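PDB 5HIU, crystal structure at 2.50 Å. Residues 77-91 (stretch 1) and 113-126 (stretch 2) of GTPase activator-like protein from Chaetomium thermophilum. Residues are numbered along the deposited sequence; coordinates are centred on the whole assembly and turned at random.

Stretch 1 (77-91) ARQASWELLIECVKY
Stretch 2 113-126: KDFCYQLVALEQLT

A buried carboxylate that anchors one end of a helix pair, leaving the rest to packing, is a recurrent theme in helical proteins, and this contact is a compact example. Asp114 (chi1 -62°, chi2 -5°) is buried, and its charge is met by two residues of the facing helix. Arg78 forms a salt bridge with it: NE of Arg78 donates to OD2 of Asp114 at 2.9 Å, and NH2 of Arg78 to OD1 of Asp114 at 3.3 Å. The carboxylate oxygen OD2 lies at the edge of the guanidinium, near its plane, where the N-H bonds point; Arg78 reaches it with chi1 to chi3 in m, t, m and chi4 at -77°. One helical turn later, NE1 of Trp82 donates to the same OD2 of Asp114 at 2.8 Å, this time at the edge of the indole, near its plane.

The backbone sets the frame for these contacts. The first stretch is helical from Ala77, continuing a helix begun earlier in the chain; 113-114 close a 3-10 segment, and the second helix runs from 115. Its axis approaches the first to 8.7 Å, with N-to-C directions 13° apart, so the pair is nearly parallel and both chains advance together. CA-CA separations are 7.6 Å for Gln79-Asp114, 6.3 Å for Trp82-Tyr117, 5.0 Å for Ile86-Ala121 and 5.1 Å for Val89-Leu125; the offset is 35 residues in the first three pairs and 36 in the last.

With its edge engaged by Asp114, Trp82 (chi1 -85°, chi2 118°) offers a face to Tyr117 (chi1 -73°, chi2 -67°). The five-membered ring of Trp82 and the Tyr117 ring lie within 4° of parallel but are slid apart, barely overlapping. Each ring instead covers the other residue's CB: Tyr117 CB is 3.8 Å from the centroid of the Trp82 five-membered ring, and Trp82 CB is 4.0 Å from that of the Tyr117 ring, a reciprocal pair of CH-pi contacts. Tyr117 is a knob in a hole formed by Gln79, Trp82, Glu83 and Ile86. Its OH donates a weak hydrogen bond to OE2 of Glu83 at 3.4 Å.

Beyond the aromatics the contact is mainly apolar. Ile86 (m, t) brings CD1 to 3.6 Å from CD1 of Tyr117, at the ring edge, and its CG1 to 4.1 Å from CB of Ala121. The small Ala121 side chain accompanies a close backbone approach here. Val89 (m) sets CB 3.7 Å from CD1 of Leu125 (t, p). At the margin, CE of Lys90 lies 3.2 Å from OE1 of Gln124, while NZ of Lys90 forms a salt bridge with OE2 of Glu87 at 2.7 Å. Together the stretches bury 798 Å².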

ATOM      1  N   ALA A  77     -19.935 -28.855  14.667  1.00 67.60           N
ATOM      2  CA  ALA A  77     -20.912 -28.919  13.583  1.00 67.61           C
ATOM      3  C   ALA A  77     -20.732 -27.810  12.561  1.00 62.91           C
ATOM      4  O   ALA A  77     -21.024 -28.002  11.386  1.00 62.45           O
ATOM      5  CB  ALA A  77     -22.335 -28.890  14.141  1.00 69.94           C
ATOM      6  N   ARG A  78     -20.298 -26.638  12.999  1.00 62.16           N
ATOM      7  CA  ARG A  78     -20.079 -25.564  12.051  1.00 60.80           C
ATOM      8  C   ARG A  78     -18.863 -25.961  11.265  1.00 59.79           C
ATOM      9  O   ARG A  78     -18.865 -25.912  10.051  1.00 56.28           O
ATOM     10  CB  ARG A  78     -19.858 -24.213  12.745  1.00 62.25           C
ATOM     11  CG  ARG A  78     -21.060 -23.699  13.520  1.00 63.43           C
ATOM     12  CD  ARG A  78     -20.925 -22.239  13.904  1.00 61.89           C
ATOM     13  NE  ARG A  78     -19.586 -21.900  14.380  1.00 60.27           N
ATOM     14  CZ  ARG A  78     -19.098 -22.179  15.582  1.00 62.93           C
ATOM     15  NH1 ARG A  78     -19.817 -22.852  16.476  1.00 67.66           N
ATOM     16  NH2 ARG A  78     -17.855 -21.808  15.885  1.00 63.91           N
ATOM     17  N   GLN A  79     -17.834 -26.383  11.984  1.00 60.71           N
ATOM     18  CA  GLN A  79     -16.565 -26.712  11.378  1.00 59.95           C
ATOM     19  C   GLN A  79     -16.689 -27.805  10.341  1.00 57.90           C
ATOM     20  O   GLN A  79     -16.272 -27.618   9.202  1.00 57.66           O
ATOM     21  CB  GLN A  79     -15.524 -27.063  12.454  1.00 63.40           C
ATOM     22  CG  GLN A  79     -14.940 -25.790  13.060  1.00 65.99           C
ATOM     23  CD  GLN A  79     -14.081 -25.998  14.286  1.00 68.75           C
ATOM     24  OE1 GLN A  79     -13.271 -26.921  14.354  1.00 73.87           O
ATOM     25  NE2 GLN A  79     -14.235 -25.114  15.255  1.00 69.68           N
ATOM     26  N   ALA A  80     -17.270 -28.935  10.715  1.00 59.59           N
ATOM     27  CA  ALA A  80     -17.380 -30.063   9.781  1.00 61.37           C
ATOM     28  C   ALA A  80     -18.221 -29.696   8.547  1.00 59.25           C
ATOM     29  O   ALA A  80     -18.040 -30.264   7.474  1.00 57.78           O
ATOM     30  CB  ALA A  80     -17.954 -31.293  10.480  1.00 59.67           C
ATOM     31  N   SER A  81     -19.140 -28.752   8.720  1.00 57.78           N
ATOM     32  CA  SER A  81     -19.957 -28.247   7.622  1.00 56.53           C
ATOM     33  C   SER A  81     -19.166 -27.313   6.707  1.00 53.38           C
ATOM     34  O   SER A  81     -19.258 -27.408   5.489  1.00 56.08           O
ATOM     35  CB  SER A  81     -21.197 -27.541   8.190  1.00 57.41           C
ATOM     36  OG  SER A  81     -22.092 -27.125   7.173  1.00 61.72           O
ATOM     37  N   TRP A  82     -18.400 -26.400   7.294  1.00 52.33           N
ATOM     38  CA  TRP A  82     -17.560 -25.490   6.514  1.00 51.81           C
ATOM     39  C   TRP A  82     -16.625 -26.244   5.613  1.00 50.12           C
ATOM     40  O   TRP A  82     -16.394 -25.871   4.476  1.00 49.53           O
ATOM     41  CB  TRP A  82     -16.694 -24.636   7.418  1.00 50.58           C
ATOM     42  CG  TRP A  82     -17.324 -23.444   7.926  1.00 46.28           C
ATOM     43  CD1 TRP A  82     -17.564 -23.152   9.223  1.00 49.24           C
ATOM     44  CD2 TRP A  82     -17.767 -22.338   7.175  1.00 49.03           C
ATOM     45  NE1 TRP A  82     -18.142 -21.924   9.336  1.00 51.40           N
ATOM     46  CE2 TRP A  82     -18.286 -21.399   8.083  1.00 52.11           C
ATOM     47  CE3 TRP A  82     -17.801 -22.046   5.814  1.00 52.21           C
ATOM     48  CZ2 TRP A  82     -18.823 -20.184   7.678  1.00 52.23           C
ATOM     49  CZ3 TRP A  82     -18.340 -20.839   5.411  1.00 52.40           C
ATOM     50  CH2 TRP A  82     -18.844 -19.924   6.342  1.00 53.27           C
ATOM     51  N   GLU A  83     -16.069 -27.307   6.145  1.00 51.96           N
ATOM     52  CA  GLU A  83     -15.133 -28.112   5.391  1.00 57.55           C
ATOM     53  C   GLU A  83     -15.794 -28.828   4.241  1.00 59.49           C
ATOM     54  O   GLU A  83     -15.168 -29.069   3.204  1.00 62.60           O
ATOM     55  CB  GLU A  83     -14.457 -29.091   6.315  1.00 59.97           C
ATOM     56  CG  GLU A  83     -13.667 -28.349   7.365  1.00 64.14           C
ATOM     57  CD  GLU A  83     -12.956 -29.261   8.303  1.00 68.06           C
ATOM     58  OE1 GLU A  83     -13.600 -30.216   8.818  1.00 65.05           O
ATOM     59  OE2 GLU A  83     -11.756 -28.974   8.519  1.00 74.13           O
ATOM     60  N   LEU A  84     -17.065 -29.155   4.424  1.00 57.88           N
ATOM     61  CA  LEU A  84     -17.820 -29.823   3.400  1.00 59.83           C
ATOM     62  C   LEU A  84     -18.195 -28.805   2.340  1.00 60.99           C
ATOM     63  O   LEU A  84     -18.187 -29.125   1.150  1.00 60.87           O
ATOM     64  CB  LEU A  84     -19.056 -30.476   4.004  1.00 61.22           C
ATOM     65  CG  LEU A  84     -20.168 -30.903   3.047  1.00 65.79           C
ATOM     66  CD1 LEU A  84     -19.720 -32.093   2.213  1.00 67.37           C
ATOM     67  CD2 LEU A  84     -21.419 -31.231   3.843  1.00 67.88           C
ATOM     68  N   LEU A  85     -18.536 -27.588   2.778  1.00 62.03           N
ATOM     69  CA  LEU A  85     -18.950 -26.521   1.859  1.00 61.27           C
ATOM     70  C   LEU A  85     -17.760 -26.055   1.011  1.00 57.28           C
ATOM     71  O   LEU A  85     -17.886 -25.786  -0.183  1.00 60.28           O
ATOM     72  CB  LEU A  85     -19.569 -25.347   2.628  1.00 58.31           C
ATOM     73  CG  LEU A  85     -20.908 -25.572   3.348  1.00 62.70           C
ATOM     74  CD1 LEU A  85     -21.378 -24.281   4.010  1.00 58.89           C
ATOM     75  CD2 LEU A  85     -22.010 -26.086   2.425  1.00 64.28           C
ATOM     76  N   ILE A  86     -16.610 -25.987   1.647  1.00 53.80           N
ATOM     77  CA  ILE A  86     -15.373 -25.612   0.995  1.00 56.63           C
ATOM     78  C   ILE A  86     -15.060 -26.565  -0.144  1.00 62.71           C
ATOM     79  O   ILE A  86     -14.679 -26.134  -1.241  1.00 66.34           O
ATOM     80  CB  ILE A  86     -14.232 -25.587   2.030  1.00 53.14           C
ATOM     81  CG1 ILE A  86     -14.276 -24.263   2.768  1.00 47.45           C
ATOM     82  CG2 ILE A  86     -12.875 -25.763   1.380  1.00 55.23           C
ATOM     83  CD1 ILE A  86     -13.621 -24.311   4.108  1.00 48.05           C
ATOM     84  N   GLU A  87     -15.227 -27.857   0.103  1.00 62.15           N
ATOM     85  CA  GLU A  87     -15.009 -28.831  -0.960  1.00 67.03           C
ATOM     86  C   GLU A  87     -16.057 -28.687  -2.039  1.00 68.02           C
ATOM     87  O   GLU A  87     -15.742 -28.870  -3.202  1.00 76.68           O
ATOM     88  CB  GLU A  87     -14.970 -30.271  -0.430  1.00 71.59           C
ATOM     89  CG  GLU A  87     -13.718 -30.599   0.366  1.00 73.35           C
ATOM     90  CD  GLU A  87     -12.441 -30.244  -0.378  1.00 79.39           C
ATOM     91  OE1 GLU A  87     -12.110 -30.957  -1.345  1.00 90.61           O
ATOM     92  OE2 GLU A  87     -11.769 -29.250  -0.002  1.00 75.39           O
ATOM     93  N   CYS A  88     -17.289 -28.345  -1.664  1.00 66.13           N
ATOM     94  CA  CYS A  88     -18.371 -28.195  -2.636  1.00 67.03           C
ATOM     95  C   CYS A  88     -18.161 -27.027  -3.608  1.00 66.50           C
ATOM     96  O   CYS A  88     -18.367 -27.173  -4.805  1.00 67.24           O
ATOM     97  CB  CYS A  88     -19.725 -28.069  -1.932  1.00 68.81           C
ATOM     98  SG  CYS A  88     -20.250 -29.601  -1.122  1.00 72.59           S
ATOM     99  N   VAL A  89     -17.752 -25.869  -3.112  1.00 63.96           N
ATOM    100  CA  VAL A  89     -17.613 -24.717  -3.995  1.00 63.68           C
ATOM    101  C   VAL A  89     -16.592 -24.959  -5.096  1.00 67.93           C
ATOM    102  O   VAL A  89     -16.683 -24.342  -6.133  1.00 75.66           O
ATOM    103  CB  VAL A  89     -17.276 -23.420  -3.248  1.00 63.24           C
ATOM    104  CG1 VAL A  89     -18.444 -23.003  -2.377  1.00 63.05           C
ATOM    105  CG2 VAL A  89     -16.008 -23.556  -2.416  1.00 63.27           C
ATOM    106  N   LYS A  90     -15.636 -25.860  -4.874  1.00 74.17           N
ATOM    107  CA  LYS A  90     -14.614 -26.202  -5.873  1.00 73.96           C
ATOM    108  C   LYS A  90     -15.218 -26.783  -7.150  1.00 76.42           C
ATOM    109  O   LYS A  90     -14.690 -26.568  -8.232  1.00 88.68           O
ATOM    110  CB  LYS A  90     -13.571 -27.157  -5.277  1.00 73.89           C
ATOM    111  CG  LYS A  90     -12.668 -26.484  -4.253  1.00 74.91           C
ATOM    112  CD  LYS A  90     -11.972 -27.463  -3.321  1.00 79.89           C
ATOM    113  CE  LYS A  90     -11.125 -26.691  -2.309  1.00 84.43           C
ATOM    114  NZ  LYS A  90     -10.293 -27.504  -1.370  1.00 84.63           N
ATOM    115  N   TYR A  91     -16.333 -27.484  -7.020  1.00 75.23           N
ATOM    116  CA  TYR A  91     -17.081 -28.026  -8.159  1.00 82.91           C
ATOM    117  C   TYR A  91     -17.064 -27.060  -9.340  1.00 88.67           C
ATOM    118  O   TYR A  91     -17.476 -25.907  -9.197  1.00 87.60           O
ATOM    119  CB  TYR A  91     -18.519 -28.280  -7.727  1.00 82.16           C
ATOM    120  CG  TYR A  91     -19.437 -28.902  -8.746  1.00 89.73           C
ATOM    121  CD1 TYR A  91     -19.354 -30.253  -9.053  1.00 93.79           C
ATOM    122  CD2 TYR A  91     -20.439 -28.152  -9.359  1.00 95.37           C
ATOM    123  CE1 TYR A  91     -20.216 -30.837  -9.964  1.00 95.62           C
ATOM    124  CE2 TYR A  91     -21.307 -28.726 -10.270  1.00 97.50           C
ATOM    125  CZ  TYR A  91     -21.192 -30.072 -10.563  1.00 98.88           C
ATOM    126  OH  TYR A  91     -22.054 -30.647 -11.464  1.00104.78           O
ATOM    127  N   LYS A 113     -15.133 -17.016  15.086  1.00 67.89           N
ATOM    128  CA  LYS A 113     -14.122 -18.069  15.058  1.00 64.79           C
ATOM    129  C   LYS A 113     -13.986 -18.747  13.697  1.00 59.57           C
ATOM    130  O   LYS A 113     -12.978 -19.381  13.436  1.00 61.87           O
ATOM    131  CB  LYS A 113     -14.453 -19.137  16.095  1.00 68.06           C
ATOM    132  CG  LYS A 113     -14.505 -18.633  17.523  1.00 71.69           C
ATOM    133  CD  LYS A 113     -15.095 -19.693  18.442  1.00 74.84           C
ATOM    134  CE  LYS A 113     -14.240 -20.954  18.465  1.00 75.66           C
ATOM    135  NZ  LYS A 113     -14.409 -21.712  19.743  1.00 80.43           N
ATOM    136  N   ASP A 114     -14.993 -18.609  12.836  1.00 58.21           N
ATOM    137  CA  ASP A 114     -15.016 -19.269  11.532  1.00 54.40           C
ATOM    138  C   ASP A 114     -14.477 -18.421  10.375  1.00 53.94           C
ATOM    139  O   ASP A 114     -14.529 -18.835   9.227  1.00 60.34           O
ATOM    140  CB  ASP A 114     -16.444 -19.703  11.196  1.00 54.97           C
ATOM    141  CG  ASP A 114     -16.999 -20.711  12.169  1.00 57.04           C
ATOM    142  OD1 ASP A 114     -16.275 -21.164  13.075  1.00 61.46           O
ATOM    143  OD2 ASP A 114     -18.185 -21.051  12.023  1.00 58.39           O
ATOM    144  N   PHE A 115     -13.946 -17.245  10.640  1.00 54.17           N
ATOM    145  CA  PHE A 115     -13.524 -16.404   9.533  1.00 55.72           C
ATOM    146  C   PHE A 115     -12.526 -17.106   8.584  1.00 49.40           C
ATOM    147  O   PHE A 115     -12.560 -16.895   7.375  1.00 51.76           O
ATOM    148  CB  PHE A 115     -12.952 -15.091  10.078  1.00 58.58           C
ATOM    149  CG  PHE A 115     -12.625 -14.077   9.017  1.00 62.90           C
ATOM    150  CD1 PHE A 115     -13.633 -13.429   8.325  1.00 64.30           C
ATOM    151  CD2 PHE A 115     -11.307 -13.765   8.722  1.00 68.96           C
ATOM    152  CE1 PHE A 115     -13.337 -12.484   7.364  1.00 67.57           C
ATOM    153  CE2 PHE A 115     -11.006 -12.817   7.770  1.00 69.22           C
ATOM    154  CZ  PHE A 115     -12.022 -12.180   7.080  1.00 68.44           C
ATOM    155  N   CYS A 116     -11.643 -17.934   9.119  1.00 48.60           N
ATOM    156  CA  CYS A 116     -10.646 -18.596   8.290  1.00 48.26           C
ATOM    157  C   CYS A 116     -11.375 -19.419   7.229  1.00 52.71           C
ATOM    158  O   CYS A 116     -11.060 -19.337   6.044  1.00 57.19           O
ATOM    159  CB  CYS A 116      -9.677 -19.436   9.128  1.00 47.13           C
ATOM    160  SG  CYS A 116     -10.443 -20.753  10.112  1.00 56.19           S
ATOM    161  N   TYR A 117     -12.406 -20.149   7.646  1.00 52.97           N
ATOM    162  CA  TYR A 117     -13.206 -20.933   6.729  1.00 50.02           C
ATOM    163  C   TYR A 117     -13.916 -20.093   5.653  1.00 51.48           C
ATOM    164  O   TYR A 117     -13.949 -20.479   4.472  1.00 51.07           O
ATOM    165  CB  TYR A 117     -14.228 -21.735   7.527  1.00 55.95           C
ATOM    166  CG  TYR A 117     -13.635 -22.896   8.306  1.00 58.43           C
ATOM    167  CD1 TYR A 117     -13.082 -23.984   7.642  1.00 55.62           C
ATOM    168  CD2 TYR A 117     -13.654 -22.922   9.695  1.00 61.38           C
ATOM    169  CE1 TYR A 117     -12.547 -25.045   8.329  1.00 56.37           C
ATOM    170  CE2 TYR A 117     -13.124 -24.005  10.399  1.00 63.27           C
ATOM    171  CZ  TYR A 117     -12.578 -25.062   9.703  1.00 59.51           C
ATOM    172  OH  TYR A 117     -12.045 -26.147  10.363  1.00 65.76           O
ATOM    173  N   GLN A 118     -14.479 -18.952   6.049  1.00 48.74           N
ATOM    174  CA  GLN A 118     -15.143 -18.066   5.094  1.00 50.83           C
ATOM    175  C   GLN A 118     -14.186 -17.583   4.006  1.00 52.14           C
ATOM    176  O   GLN A 118     -14.501 -17.654   2.821  1.00 56.65           O
ATOM    177  CB  GLN A 118     -15.675 -16.831   5.783  1.00 51.00           C
ATOM    178  CG  GLN A 118     -16.613 -17.092   6.913  1.00 54.16           C
ATOM    179  CD  GLN A 118     -17.423 -15.877   7.189  1.00 50.70           C
ATOM    180  OE1 GLN A 118     -17.057 -15.071   8.026  1.00 50.75           O
ATOM    181  NE2 GLN A 118     -18.494 -15.702   6.444  1.00 53.03           N
ATOM    182  N   LEU A 119     -13.054 -17.044   4.461  1.00 49.85           N
ATOM    183  CA  LEU A 119     -11.899 -16.655   3.656  1.00 51.81           C
ATOM    184  C   LEU A 119     -11.580 -17.715   2.642  1.00 50.44           C
ATOM    185  O   LEU A 119     -11.565 -17.447   1.447  1.00 57.57           O
ATOM    186  CB  LEU A 119     -10.678 -16.600   4.571  1.00 62.55           C
ATOM    187  CG  LEU A 119      -9.650 -15.482   4.701  1.00 66.91           C
ATOM    188  CD1 LEU A 119      -8.969 -15.142   3.387  1.00 70.96           C
ATOM    189  CD2 LEU A 119     -10.247 -14.226   5.289  1.00 75.57           C
ATOM    190  N   VAL A 120     -11.330 -18.930   3.124  1.00 44.53           N
ATOM    191  CA  VAL A 120     -10.944 -20.028   2.243  1.00 50.77           C
ATOM    192  C   VAL A 120     -12.108 -20.367   1.285  1.00 55.93           C
ATOM    193  O   VAL A 120     -11.907 -20.569   0.084  1.00 57.71           O
ATOM    194  CB  VAL A 120     -10.508 -21.270   3.047  1.00 50.69           C
ATOM    195  CG1 VAL A 120     -10.377 -22.482   2.150  1.00 51.71           C
ATOM    196  CG2 VAL A 120      -9.196 -21.015   3.783  1.00 47.36           C
ATOM    197  N   ALA A 121     -13.324 -20.400   1.811  1.00 51.17           N
ATOM    198  CA  ALA A 121     -14.466 -20.665   0.970  1.00 51.38           C
ATOM    199  C   ALA A 121     -14.493 -19.674  -0.156  1.00 53.05           C
ATOM    200  O   ALA A 121     -14.573 -20.051  -1.335  1.00 55.30           O
ATOM    201  CB  ALA A 121     -15.753 -20.574   1.761  1.00 55.14           C
ATOM    202  N   LEU A 122     -14.420 -18.399   0.190  1.00 48.52           N
ATOM    203  CA  LEU A 122     -14.537 -17.387  -0.842  1.00 52.61           C
ATOM    204  C   LEU A 122     -13.393 -17.535  -1.850  1.00 54.54           C
ATOM    205  O   LEU A 122     -13.604 -17.533  -3.056  1.00 53.74           O
ATOM    206  CB  LEU A 122     -14.561 -15.997  -0.234  1.00 50.06           C
ATOM    207  CG  LEU A 122     -14.816 -14.878  -1.243  1.00 53.43           C
ATOM    208  CD1 LEU A 122     -16.106 -15.096  -2.029  1.00 56.52           C
ATOM    209  CD2 LEU A 122     -14.885 -13.551  -0.521  1.00 54.78           C
ATOM    210  N   GLU A 123     -12.187 -17.700  -1.327  1.00 55.91           N
ATOM    211  CA  GLU A 123     -11.014 -17.900  -2.140  1.00 56.89           C
ATOM    212  C   GLU A 123     -11.230 -19.050  -3.115  1.00 62.80           C
ATOM    213  O   GLU A 123     -10.930 -18.906  -4.300  1.00 69.96           O
ATOM    214  CB  GLU A 123      -9.819 -18.149  -1.225  1.00 59.79           C
ATOM    215  CG  GLU A 123      -8.597 -18.775  -1.864  1.00 68.54           C
ATOM    216  CD  GLU A 123      -7.551 -19.119  -0.818  1.00 69.70           C
ATOM    217  OE1 GLU A 123      -7.047 -18.172  -0.194  1.00 60.19           O
ATOM    218  OE2 GLU A 123      -7.257 -20.325  -0.604  1.00 73.76           O
ATOM    219  N   GLN A 124     -11.767 -20.174  -2.625  1.00 58.37           N
ATOM    220  CA  GLN A 124     -12.018 -21.337  -3.466  1.00 54.72           C
ATOM    221  C   GLN A 124     -13.182 -21.137  -4.389  1.00 56.99           C
ATOM    222  O   GLN A 124     -13.152 -21.617  -5.502  1.00 61.97           O
ATOM    223  CB  GLN A 124     -12.274 -22.578  -2.633  1.00 57.66           C
ATOM    224  CG  GLN A 124     -11.063 -23.024  -1.838  1.00 60.07           C
ATOM    225  CD  GLN A 124      -9.838 -23.298  -2.707  1.00 63.84           C
ATOM    226  OE1 GLN A 124      -9.894 -24.074  -3.670  1.00 59.93           O
ATOM    227  NE2 GLN A 124      -8.717 -22.661  -2.359  1.00 68.12           N
ATOM    228  N   LEU A 125     -14.216 -20.442  -3.933  1.00 61.16           N
ATOM    229  CA  LEU A 125     -15.368 -20.151  -4.781  1.00 59.33           C
ATOM    230  C   LEU A 125     -14.922 -19.349  -5.990  1.00 63.71           C
ATOM    231  O   LEU A 125     -15.334 -19.621  -7.121  1.00 68.45           O
ATOM    232  CB  LEU A 125     -16.438 -19.369  -4.010  1.00 57.72           C
ATOM    233  CG  LEU A 125     -17.745 -19.080  -4.751  1.00 59.37           C
ATOM    234  CD1 LEU A 125     -18.433 -20.390  -5.086  1.00 61.02           C
ATOM    235  CD2 LEU A 125     -18.700 -18.163  -3.990  1.00 57.63           C
ATOM    236  N   THR A 126     -14.071 -18.363  -5.745  1.00 61.30           N
ATOM    237  CA  THR A 126     -13.628 -17.454  -6.797  1.00 61.23           C
ATOM    238  C   THR A 126     -12.413 -17.977  -7.567  1.00 66.33           C
ATOM    239  O   THR A 126     -12.055 -17.404  -8.597  1.00 68.37           O
ATOM    240  CB  THR A 126     -13.262 -16.082  -6.212  1.00 57.29           C
ATOM    241  OG1 THR A 126     -12.202 -16.243  -5.257  1.00 58.25           O
ATOM    242  CG2 THR A 126     -14.452 -15.456  -5.520  1.00 54.88           C
TER